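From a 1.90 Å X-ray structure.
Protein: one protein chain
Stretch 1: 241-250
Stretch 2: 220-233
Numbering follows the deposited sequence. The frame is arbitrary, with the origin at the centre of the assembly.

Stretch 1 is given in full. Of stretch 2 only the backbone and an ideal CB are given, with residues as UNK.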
# COMPACT_ATOMS: atom_id res chain seq x y z
N GLU A 241 27.43 -8.30 -12.07
CA GLU A 241 26.51 -8.87 -13.05
C GLU A 241 25.08 -8.84 -12.55
O GLU A 241 24.82 -9.31 -11.45
CB GLU A 241 26.89 -10.34 -13.33
CG GLU A 241 26.03 -11.05 -14.39
CD GLU A 241 26.27 -12.57 -14.36
OE1 GLU A 241 25.99 -13.21 -13.29
OE2 GLU A 241 26.78 -13.13 -15.37
N THR A 242 24.18 -8.31 -13.37
CA THR A 242 22.76 -8.19 -13.00
C THR A 242 21.94 -9.32 -13.63
O THR A 242 21.97 -9.51 -14.83
CB THR A 242 22.20 -6.81 -13.42
OG1 THR A 242 22.94 -5.77 -12.75
CG2 THR A 242 20.76 -6.66 -13.02
N THR A 243 21.20 -10.05 -12.80
CA THR A 243 20.22 -11.03 -13.25
C THR A 243 18.82 -10.51 -12.89
O THR A 243 18.53 -10.28 -11.72
CB THR A 243 20.47 -12.37 -12.55
OG1 THR A 243 21.79 -12.85 -12.84
CG2 THR A 243 19.43 -13.40 -13.02
N ILE A 244 17.99 -10.28 -13.90
CA ILE A 244 16.58 -9.94 -13.73
C ILE A 244 15.67 -11.18 -13.81
O ILE A 244 15.54 -11.80 -14.87
CB ILE A 244 16.15 -8.92 -14.79
CG1 ILE A 244 17.08 -7.69 -14.73
CG2 ILE A 244 14.67 -8.57 -14.64
CD1 ILE A 244 16.76 -6.66 -15.80
N TRP A 245 15.08 -11.58 -12.69
CA TRP A 245 14.13 -12.70 -12.69
C TRP A 245 12.78 -12.22 -13.14
O TRP A 245 12.03 -12.97 -13.76
CB TRP A 245 14.08 -13.39 -11.35
CG TRP A 245 15.13 -14.40 -11.05
CD1 TRP A 245 15.04 -15.77 -11.22
CD2 TRP A 245 16.41 -14.15 -10.46
NE1 TRP A 245 16.18 -16.37 -10.75
CE2 TRP A 245 17.04 -15.40 -10.30
CE3 TRP A 245 17.08 -12.99 -10.05
CZ2 TRP A 245 18.32 -15.53 -9.75
CZ3 TRP A 245 18.34 -13.11 -9.53
CH2 TRP A 245 18.96 -14.37 -9.38
N GLY A 246 12.48 -10.95 -12.87
CA GLY A 246 11.27 -10.32 -13.36
C GLY A 246 11.10 -8.90 -12.79
O GLY A 246 12.05 -8.35 -12.22
N ASP A 247 9.93 -8.30 -12.97
CA ASP A 247 9.66 -6.95 -12.48
C ASP A 247 9.97 -6.77 -10.98
O ASP A 247 10.38 -5.66 -10.58
CB ASP A 247 8.21 -6.55 -12.73
CG ASP A 247 7.90 -6.30 -14.20
OD1 ASP A 247 8.81 -6.41 -15.03
OD2 ASP A 247 6.73 -5.98 -14.50
N SER A 248 9.80 -7.83 -10.18
CA SER A 248 9.88 -7.72 -8.72
C SER A 248 11.11 -8.37 -8.12
O SER A 248 11.23 -8.50 -6.91
CB SER A 248 8.60 -8.31 -8.07
OG SER A 248 7.45 -7.55 -8.46
N LEU A 249 12.05 -8.82 -8.99
CA LEU A 249 13.28 -9.37 -8.48
C LEU A 249 14.45 -9.25 -9.46
O LEU A 249 14.41 -9.81 -10.57
CB LEU A 249 13.15 -10.84 -8.06
CG LEU A 249 14.42 -11.47 -7.58
CD1 LEU A 249 15.00 -10.87 -6.26
CD2 LEU A 249 14.30 -12.97 -7.40
N GLN A 250 15.50 -8.57 -9.00
CA GLN A 250 16.78 -8.67 -9.64
C GLN A 250 17.91 -8.85 -8.64
O GLN A 250 17.83 -8.38 -7.50
CB GLN A 250 16.99 -7.52 -10.60
CG GLN A 250 17.19 -6.18 -9.98
CD GLN A 250 17.41 -5.07 -10.98
OE1 GLN A 250 18.40 -4.38 -10.92
NE2 GLN A 250 16.46 -4.84 -11.82
N UNK A 220 8.61 -16.38 -3.68
CA UNK A 220 7.53 -15.48 -3.24
C UNK A 220 6.77 -14.95 -4.46
O UNK A 220 5.51 -14.86 -4.48
CB UNK A 220 8.09 -14.32 -2.41
N UNK A 221 7.51 -14.56 -5.50
CA UNK A 221 6.84 -13.91 -6.62
C UNK A 221 6.37 -14.90 -7.71
O UNK A 221 5.77 -14.50 -8.68
CB UNK A 221 7.78 -12.88 -7.24
N UNK A 222 6.66 -16.16 -7.54
CA UNK A 222 6.19 -17.13 -8.56
C UNK A 222 7.12 -17.22 -9.78
O UNK A 222 6.70 -17.74 -10.82
CB UNK A 222 4.79 -16.75 -9.03
N UNK A 223 8.35 -16.69 -9.65
CA UNK A 223 9.38 -16.75 -10.71
C UNK A 223 10.08 -18.10 -10.64
O UNK A 223 10.29 -18.63 -9.57
CB UNK A 223 10.39 -15.61 -10.57
N UNK A 224 10.45 -18.63 -11.80
CA UNK A 224 11.28 -19.80 -11.86
C UNK A 224 12.71 -19.42 -11.50
O UNK A 224 13.38 -18.73 -12.30
CB UNK A 224 11.21 -20.45 -13.25
N UNK A 225 13.20 -19.88 -10.36
CA UNK A 225 14.51 -19.50 -9.90
C UNK A 225 15.60 -19.86 -10.93
O UNK A 225 16.59 -19.09 -11.12
CB UNK A 225 14.80 -20.17 -8.56
N UNK A 226 15.42 -21.01 -11.60
CA UNK A 226 16.37 -21.49 -12.61
C UNK A 226 16.26 -20.85 -13.96
O UNK A 226 17.09 -21.09 -14.80
CB UNK A 226 16.21 -23.00 -12.79
N UNK A 227 15.22 -20.10 -14.22
CA UNK A 227 15.06 -19.40 -15.50
C UNK A 227 14.76 -17.90 -15.36
O UNK A 227 13.64 -17.42 -15.72
CB UNK A 227 13.94 -20.06 -16.30
N UNK A 228 15.78 -17.12 -14.91
CA UNK A 228 15.61 -15.67 -14.94
C UNK A 228 15.34 -15.14 -16.34
O UNK A 228 15.57 -15.85 -17.31
CB UNK A 228 16.85 -14.99 -14.37
N UNK A 229 14.84 -13.92 -16.45
CA UNK A 229 14.51 -13.30 -17.72
C UNK A 229 15.73 -12.81 -18.51
O UNK A 229 15.70 -12.82 -19.75
CB UNK A 229 13.56 -12.13 -17.47
N UNK A 230 16.71 -12.28 -17.79
CA UNK A 230 17.85 -11.58 -18.42
C UNK A 230 19.10 -11.62 -17.56
O UNK A 230 19.00 -11.61 -16.31
CB UNK A 230 17.48 -10.12 -18.71
N UNK A 231 20.29 -11.68 -18.20
CA UNK A 231 21.56 -11.50 -17.50
C UNK A 231 22.33 -10.39 -18.20
O UNK A 231 22.27 -10.28 -19.43
CB UNK A 231 22.37 -12.80 -17.47
N UNK A 232 22.97 -9.51 -17.41
CA UNK A 232 23.65 -8.34 -17.95
C UNK A 232 25.05 -8.28 -17.38
O UNK A 232 25.26 -8.14 -16.16
CB UNK A 232 22.88 -7.06 -17.64
N UNK A 233 26.03 -8.41 -18.27
CA UNK A 233 27.43 -8.36 -17.90
C UNK A 233 27.80 -6.92 -17.46
O UNK A 233 27.28 -5.94 -18.01
CB UNK A 233 28.30 -8.82 -19.07

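Position 220 lies in the last turn of a helix and its CB reaches nothing of stretch 1, which sets no preference; it is V220. At 221 the CB points toward stretch 1, 4.7 Å from S248 CB. A flat or branched apolar side chain could cover that methylene; F221 receives S248 CB over its ring face, 3.4 Å from the centroid. Position 222 leaves the helix with phi 83°, closing a Schellman motif, and a CB would jam against the preceding carbonyl oxygen. Glycine is called for: G222.

At 223 the CB points toward stretch 1, 4.4 Å from W245 CB. Beyond it lie the CA of G246 and the free backbone N of S248, so a long side chain, apolar along its length and ending in an acceptor, would suit. Y223 does both: S248 N donates to Y223 OH at 2.9 Å, L249 CB packs 3.8 Å from Y223 CE2 at the ring edge, and G246 CA lies over the ring face.

Position 224 opens a type I turn and its CB reaches nothing of stretch 1; a small polar residue that can accept from the turn backbone would serve. D224 does so, its OD1 accepting from the backbone N of 226. At 225 the carbonyl O accepts from W245 NE1 at 2.8 Å, which any residue could provide, while the CB, 4.6 Å from W245 NE1, favours a broad apolar group. Y225 sets its ring nearly parallel to the indole but slid apart, with CE1 3.7 Å from W245 CZ2. Positions 226 and 227 point away and tolerate many residues; they are S226 and A227.

At 228, phi of -59° and a CB near W245 CD1 and T243 CG2 suit a compact apolar residue, proline included. P228 lays CB over the indole, 3.7 Å from the centroid of its five-membered ring. Position 229 donates its N to I244 O at 2.7 Å; its CB points toward stretch 1, where polar chains could reach past G246. E229 joins D247 through a water, weakly bound at D247 OD1.

Positions 230 to 232 form a strand antiparallel to the 241-246 strand. The CB of 230 lies beside I244, suiting a chain with an aliphatic stem: K230. At 231, beside T243, a beta-branched residue fits: T231. At 232, beside T242 and I244, a long chain suits: E232, whose OE2 forms a long salt bridge with K230 NZ. Position 233 points away: A233.

Stretch 2 220-233: VFGYDYSAPEKTEA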
# COMPACT_ATOMS: atom_id res chain seq x y z
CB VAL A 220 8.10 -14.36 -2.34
CG1 VAL A 220 7.13 -13.22 -2.15
CG2 VAL A 220 8.48 -14.94 -0.99
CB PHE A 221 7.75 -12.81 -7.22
CG PHE A 221 7.83 -11.59 -6.35
CD1 PHE A 221 6.76 -10.71 -6.27
CD2 PHE A 221 8.94 -11.38 -5.54
CE1 PHE A 221 6.82 -9.58 -5.46
CE2 PHE A 221 9.00 -10.26 -4.72
CZ PHE A 221 7.96 -9.38 -4.70
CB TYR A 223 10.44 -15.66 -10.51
CG TYR A 223 9.92 -14.25 -10.60
CD1 TYR A 223 8.89 -13.93 -11.48
CD2 TYR A 223 10.45 -13.21 -9.79
CE1 TYR A 223 8.38 -12.64 -11.58
CE2 TYR A 223 9.97 -11.91 -9.89
CZ TYR A 223 8.95 -11.62 -10.76
OH TYR A 223 8.44 -10.35 -10.87
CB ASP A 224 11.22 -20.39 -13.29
CG ASP A 224 12.01 -21.70 -13.43
OD1 ASP A 224 12.75 -22.07 -12.49
OD2 ASP A 224 11.85 -22.36 -14.50
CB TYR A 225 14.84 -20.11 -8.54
CG TYR A 225 16.28 -19.88 -8.08
CD1 TYR A 225 16.76 -18.58 -7.81
CD2 TYR A 225 17.17 -20.94 -7.94
CE1 TYR A 225 18.08 -18.37 -7.40
CE2 TYR A 225 18.49 -20.74 -7.56
CZ TYR A 225 18.95 -19.45 -7.28
OH TYR A 225 20.28 -19.28 -6.84
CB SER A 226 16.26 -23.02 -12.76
OG SER A 226 16.68 -23.61 -11.53
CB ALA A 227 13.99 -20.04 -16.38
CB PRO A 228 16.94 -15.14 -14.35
CG PRO A 228 17.87 -16.30 -14.28
CD PRO A 228 17.01 -17.54 -14.23
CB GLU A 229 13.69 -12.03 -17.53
CG GLU A 229 12.22 -12.16 -17.62
CD GLU A 229 11.53 -10.83 -17.41
OE1 GLU A 229 12.19 -9.74 -17.41
OE2 GLU A 229 10.30 -10.88 -17.24
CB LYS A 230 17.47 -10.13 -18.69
CG LYS A 230 18.37 -9.37 -19.64
CD LYS A 230 17.80 -7.97 -19.86
CE LYS A 230 18.77 -7.05 -20.57
NZ LYS A 230 18.07 -5.90 -21.26
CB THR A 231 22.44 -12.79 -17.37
OG1 THR A 231 22.75 -13.37 -18.67
CG2 THR A 231 21.77 -13.82 -16.52
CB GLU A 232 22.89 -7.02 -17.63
CG GLU A 232 21.42 -6.98 -18.06
CD GLU A 232 20.60 -5.81 -17.43
OE1 GLU A 232 20.78 -5.52 -16.23
OE2 GLU A 232 19.73 -5.22 -18.09
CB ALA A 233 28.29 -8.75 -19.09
O HOH W 1 12.10 -15.78 -13.97
O HOH W 2 8.55 -9.10 -17.01
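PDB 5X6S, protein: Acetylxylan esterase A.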